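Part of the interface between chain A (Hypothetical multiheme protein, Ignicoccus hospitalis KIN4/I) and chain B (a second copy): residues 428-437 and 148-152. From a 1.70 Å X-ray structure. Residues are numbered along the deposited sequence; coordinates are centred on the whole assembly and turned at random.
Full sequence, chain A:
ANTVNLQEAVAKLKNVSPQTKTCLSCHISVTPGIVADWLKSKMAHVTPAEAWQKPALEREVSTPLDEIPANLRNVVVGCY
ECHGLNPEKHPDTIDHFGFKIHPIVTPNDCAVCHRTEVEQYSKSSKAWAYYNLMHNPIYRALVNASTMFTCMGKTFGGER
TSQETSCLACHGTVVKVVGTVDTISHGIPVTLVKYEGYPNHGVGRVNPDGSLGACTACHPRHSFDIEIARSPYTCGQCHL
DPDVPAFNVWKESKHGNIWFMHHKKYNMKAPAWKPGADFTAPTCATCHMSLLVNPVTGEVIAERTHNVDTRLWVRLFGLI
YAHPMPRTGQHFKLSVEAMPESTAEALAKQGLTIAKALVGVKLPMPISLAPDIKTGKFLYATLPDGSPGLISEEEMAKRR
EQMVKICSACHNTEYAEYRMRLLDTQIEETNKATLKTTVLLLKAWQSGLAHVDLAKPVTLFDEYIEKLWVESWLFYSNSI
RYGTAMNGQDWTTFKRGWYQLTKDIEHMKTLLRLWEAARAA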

ATOM      1  N   GLU A 428      15.696 -22.627   3.251  1.00 23.56           N
ATOM      2  CA  GLU A 428      16.936 -23.178   2.714  1.00 23.09           C
ATOM      3  C   GLU A 428      17.473 -22.347   1.551  1.00 24.82           C
ATOM      4  O   GLU A 428      18.662 -22.036   1.492  1.00 26.48           O
ATOM      5  N   GLU A 429      16.601 -22.017   0.605  1.00 23.84           N
ATOM      6  CA  GLU A 429      17.032 -21.278  -0.582  1.00 21.83           C
ATOM      7  C   GLU A 429      17.416 -19.831  -0.268  1.00 21.80           C
ATOM      8  O   GLU A 429      18.448 -19.343  -0.730  1.00 22.70           O
ATOM      9  N   THR A 430      16.618 -19.148   0.537  1.00 20.78           N
ATOM     10  CA  THR A 430      16.976 -17.769   0.877  1.00 26.06           C
ATOM     11  C   THR A 430      18.256 -17.714   1.692  1.00 23.96           C
ATOM     12  O   THR A 430      19.067 -16.797   1.516  1.00 22.95           O
ATOM     13  N   ASN A 431      18.457 -18.698   2.574  1.00 23.11           N
ATOM     14  CA  ASN A 431      19.687 -18.729   3.336  1.00 24.62           C
ATOM     15  C   ASN A 431      20.900 -18.906   2.412  1.00 26.25           C
ATOM     16  O   ASN A 431      21.950 -18.317   2.659  1.00 25.31           O
ATOM     17  N   LYS A 432      20.763 -19.704   1.348  1.00 22.58           N
ATOM     18  CA  LYS A 432      21.887 -19.879   0.419  1.00 23.52           C
ATOM     19  C   LYS A 432      22.149 -18.590  -0.368  1.00 25.79           C
ATOM     20  O   LYS A 432      23.297 -18.253  -0.660  1.00 26.43           O
ATOM     21  N   ALA A 433      21.085 -17.884  -0.735  1.00 25.09           N
ATOM     22  CA  ALA A 433      21.243 -16.615  -1.453  1.00 24.46           C
ATOM     23  C   ALA A 433      21.955 -15.592  -0.564  1.00 24.27           C
ATOM     24  O   ALA A 433      22.801 -14.831  -1.029  1.00 25.11           O
ATOM     25  N   THR A 434      21.618 -15.603   0.723  1.00 22.22           N
ATOM     26  CA  THR A 434      22.242 -14.724   1.707  1.00 20.97           C
ATOM     27  C   THR A 434      23.723 -15.068   1.896  1.00 24.92           C
ATOM     28  O   THR A 434      24.561 -14.184   2.070  1.00 24.94           O
ATOM     29  N   LEU A 435      24.056 -16.350   1.836  1.00 23.83           N
ATOM     30  CA  LEU A 435      25.459 -16.741   1.922  1.00 24.82           C
ATOM     31  C   LEU A 435      26.215 -16.211   0.708  1.00 26.54           C
ATOM     32  O   LEU A 435      27.378 -15.803   0.807  1.00 27.17           O
ATOM     33  N   LYS A 436      25.553 -16.224  -0.447  1.00 28.07           N
ATOM     34  CA  LYS A 436      26.171 -15.748  -1.680  1.00 24.50           C
ATOM     35  C   LYS A 436      26.482 -14.250  -1.605  1.00 27.10           C
ATOM     36  O   LYS A 436      27.581 -13.823  -1.958  1.00 23.61           O
ATOM     37  N   THR A 437      25.522 -13.447  -1.157  1.00 23.11           N
ATOM     38  CA  THR A 437      25.770 -12.010  -1.056  1.00 28.12           C
ATOM     39  C   THR A 437      26.810 -11.715   0.017  1.00 26.54           C
ATOM     40  O   THR A 437      27.568 -10.747  -0.093  1.00 27.28           O
TER
ATOM     41  N   MET B 148      16.305 -18.352  -9.744  1.00 27.65           N
ATOM     42  CA  MET B 148      17.342 -19.367  -9.603  1.00 26.55           C
ATOM     43  C   MET B 148      18.693 -18.691  -9.530  1.00 30.58           C
ATOM     44  O   MET B 148      18.883 -17.609 -10.081  1.00 32.76           O
ATOM     45  N   PHE B 149      19.624 -19.314  -8.822  1.00 28.39           N
ATOM     46  CA  PHE B 149      20.991 -18.823  -8.764  1.00 27.71           C
ATOM     47  C   PHE B 149      21.899 -20.001  -8.471  1.00 32.64           C
ATOM     48  O   PHE B 149      21.429 -21.083  -8.114  1.00 30.95           O
ATOM     49  N   THR B 150      23.201 -19.790  -8.619  1.00 30.83           N
ATOM     50  CA  THR B 150      24.166 -20.831  -8.315  1.00 42.38           C
ATOM     51  C   THR B 150      24.998 -20.459  -7.094  1.00 47.21           C
ATOM     52  O   THR B 150      25.334 -19.291  -6.891  1.00 47.17           O
ATOM     53  N   CYS B 151      25.316 -21.455  -6.277  1.00 43.55           N
ATOM     54  CA  CYS B 151      26.184 -21.246  -5.126  1.00 50.95           C
ATOM     55  C   CYS B 151      27.152 -22.414  -5.022  1.00 60.44           C
ATOM     56  O   CYS B 151      26.747 -23.546  -4.752  1.00 61.19           O
ATOM     57  N   MET B 152      28.427 -22.124  -5.268  1.00 68.45           N
ATOM     58  CA  MET B 152      29.501 -23.119  -5.233  1.00 75.41           C
ATOM     59  C   MET B 152      29.200 -24.363  -6.062  1.00 76.28           C
ATOM     60  O   MET B 152      29.242 -25.482  -5.554  1.00 77.45           O
TER

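Residues 428-437 of chain A, part of a longer helix, lie across a short strand of chain B, residues 149-151, with the two axes 8.8 Å apart at closest approach and their directions 69° apart. The contact is small, burying 317 Å² in all, and rests on a few side chains. In the strand the direction of the side chains alternates: Phe149(B) and Cys151(B) point toward the helix, while Thr150(B) points away. From the helix, Lys432(A) and Lys436(A) point toward the strand, one turn apart, with Ala433(A) and Glu429(A) set sideways. Thr430(A), Asn431(A) and Thr434(A) point away and make no contact with the strand.

The apolar packing centres on Phe149(B), whose p rotamer (chi1 62°) carries the ring up to the helix backbone. Its CZ lies 3.7 Å from CB of Ala433(A) and 3.4 Å from N of the same residue. The small alanine side chain suits this place because it lets the ring tip come so close to the main chain. CZ also sits 3.5 Å from O of Glu429(A), which meets the ring at its edge, near its plane; an aromatic edge, with its slightly positive hydrogens, is a favourable neighbour for a carbonyl oxygen. That oxygen also accepts the helical hydrogen bond from N of Ala433(A), at 3.0 Å, so the ring tip packs beside an already satisfied peptide pair.

The lysines add aliphatic carbon to this packing. CB of Lys432(A) is 3.9 Å from CZ of Phe149(B), but chi1 and chi2, both m, turn the chain so that its end leads away from the strand. Lys436(A) instead runs t, t, t through chi3, and its extended chain comes nearest the ring at CD, 4.1 Å from CD1 of Phe149(B). Cys151(B), in the t rotamer, brings its SG to 4.2 Å from O of Lys432(A), a loose approach that leaves the compact sulfur facing the helix without a hydrogen bond to it.

The polar link between the stretches is a single hydrogen bond. At the end of its extended chain, Lys436(A) turns through a p chi4 (76°), and NZ donates to the backbone O of Thr150(B) at 2.9 Å. Lysine fits this position well: its alkyl segment passes the ring loosely while its ammonium group reaches a carbonyl beyond it. Because the acceptor belongs to the main chain, Thr150(B) can join this bond even though its own side chain points away; its OG1 remains 4.2 Å from NZ of Lys436(A).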

ATOM      1  CB  GLU A 428      16.724 -24.620   2.239  1.00 26.97           C
ATOM      2  CG  GLU A 428      17.892 -25.132   1.403  1.00 43.88           C
ATOM      3  CD  GLU A 428      17.500 -26.243   0.446  1.00 62.27           C
ATOM      4  OE1 GLU A 428      16.933 -27.255   0.915  1.00 68.53           O
ATOM      5  OE2 GLU A 428      17.754 -26.099  -0.773  1.00 65.23           O
ATOM      6  CB  GLU A 429      15.984 -21.377  -1.694  1.00 22.31           C
ATOM      7  CG  GLU A 429      15.920 -22.810  -2.223  1.00 23.26           C
ATOM      8  CD  GLU A 429      14.807 -23.059  -3.217  1.00 31.72           C
ATOM      9  OE1 GLU A 429      14.026 -22.123  -3.502  1.00 28.68           O
ATOM     10  OE2 GLU A 429      14.716 -24.211  -3.708  1.00 31.35           O
ATOM     11  CB  THR A 430      15.854 -17.009   1.614  1.00 23.05           C
ATOM     12  OG1 THR A 430      15.440 -17.760   2.760  1.00 24.09           O
ATOM     13  CG2 THR A 430      14.667 -16.779   0.671  1.00 20.70           C
ATOM     14  CB  ASN A 431      19.647 -19.814   4.437  1.00 24.24           C
ATOM     15  CG  ASN A 431      18.941 -19.344   5.707  1.00 22.19           C
ATOM     16  OD1 ASN A 431      18.531 -18.183   5.821  1.00 24.74           O
ATOM     17  ND2 ASN A 431      18.831 -20.239   6.684  1.00 22.66           N
ATOM     18  CB  LYS A 432      21.638 -21.045  -0.555  1.00 24.92           C
ATOM     19  CG  LYS A 432      21.737 -22.436   0.072  1.00 37.63           C
ATOM     20  CD  LYS A 432      23.174 -22.766   0.447  1.00 43.18           C
ATOM     21  CE  LYS A 432      23.331 -24.237   0.833  1.00 53.10           C
ATOM     22  NZ  LYS A 432      22.376 -24.633   1.907  1.00 57.42           N
ATOM     23  CB  ALA A 433      19.888 -16.071  -1.918  1.00 25.11           C
ATOM     24  CB  THR A 434      21.480 -14.785   3.034  1.00 26.60           C
ATOM     25  OG1 THR A 434      20.150 -14.299   2.821  1.00 25.88           O
ATOM     26  CG2 THR A 434      22.157 -13.927   4.116  1.00 25.99           C
ATOM     27  CB  LEU A 435      25.601 -18.270   2.030  1.00 26.33           C
ATOM     28  CG  LEU A 435      27.025 -18.826   1.997  1.00 28.23           C
ATOM     29  CD1 LEU A 435      27.877 -18.234   3.121  1.00 29.52           C
ATOM     30  CD2 LEU A 435      26.996 -20.362   2.095  1.00 30.94           C
ATOM     31  CB  LYS A 436      25.275 -16.045  -2.887  1.00 26.72           C
ATOM     32  CG  LYS A 436      25.941 -15.748  -4.233  1.00 33.92           C
ATOM     33  CD  LYS A 436      25.034 -16.126  -5.392  1.00 37.13           C
ATOM     34  CE  LYS A 436      25.688 -15.827  -6.730  1.00 40.03           C
ATOM     35  NZ  LYS A 436      26.737 -16.814  -7.085  1.00 44.47           N
ATOM     36  CB  THR A 437      24.484 -11.197  -0.783  1.00 27.28           C
ATOM     37  OG1 THR A 437      23.905 -11.607   0.461  1.00 27.04           O
ATOM     38  CG2 THR A 437      23.472 -11.400  -1.902  1.00 25.25           C
TER
ATOM     39  CB  MET B 148      17.301 -20.354 -10.784  1.00 26.46           C
ATOM     40  CG  MET B 148      15.972 -21.093 -10.912  1.00 26.29           C
ATOM     41  SD  MET B 148      15.800 -22.061 -12.434  1.00 33.39           S
ATOM     42  CE  MET B 148      16.785 -23.498 -12.045  1.00 36.89           C
ATOM     43  CB  PHE B 149      21.139 -17.757  -7.670  1.00 30.51           C
ATOM     44  CG  PHE B 149      20.845 -18.274  -6.285  1.00 29.51           C
ATOM     45  CD1 PHE B 149      21.865 -18.699  -5.457  1.00 29.69           C
ATOM     46  CD2 PHE B 149      19.536 -18.354  -5.830  1.00 27.84           C
ATOM     47  CE1 PHE B 149      21.587 -19.189  -4.195  1.00 30.09           C
ATOM     48  CE2 PHE B 149      19.254 -18.836  -4.570  1.00 27.12           C
ATOM     49  CZ  PHE B 149      20.271 -19.258  -3.758  1.00 28.59           C
ATOM     50  CB  THR B 150      25.101 -21.077  -9.500  1.00 49.31           C
ATOM     51  OG1 THR B 150      25.850 -19.884  -9.764  1.00 53.50           O
ATOM     52  CG2 THR B 150      24.289 -21.447 -10.727  1.00 45.71           C
ATOM     53  CB  CYS B 151      25.368 -21.088  -3.835  1.00 47.30           C
ATOM     54  SG  CYS B 151      26.324 -20.532  -2.375  1.00 69.93           S
ATOM     55  CB  MET B 152      29.851 -23.504  -3.791  1.00 78.85           C
ATOM     56  CG  MET B 152      31.351 -23.575  -3.530  1.00 83.26           C
ATOM     57  SD  MET B 152      31.785 -24.170  -1.883  1.00107.29           S
ATOM     58  CE  MET B 152      33.572 -24.255  -2.012  1.00 91.10           C
TER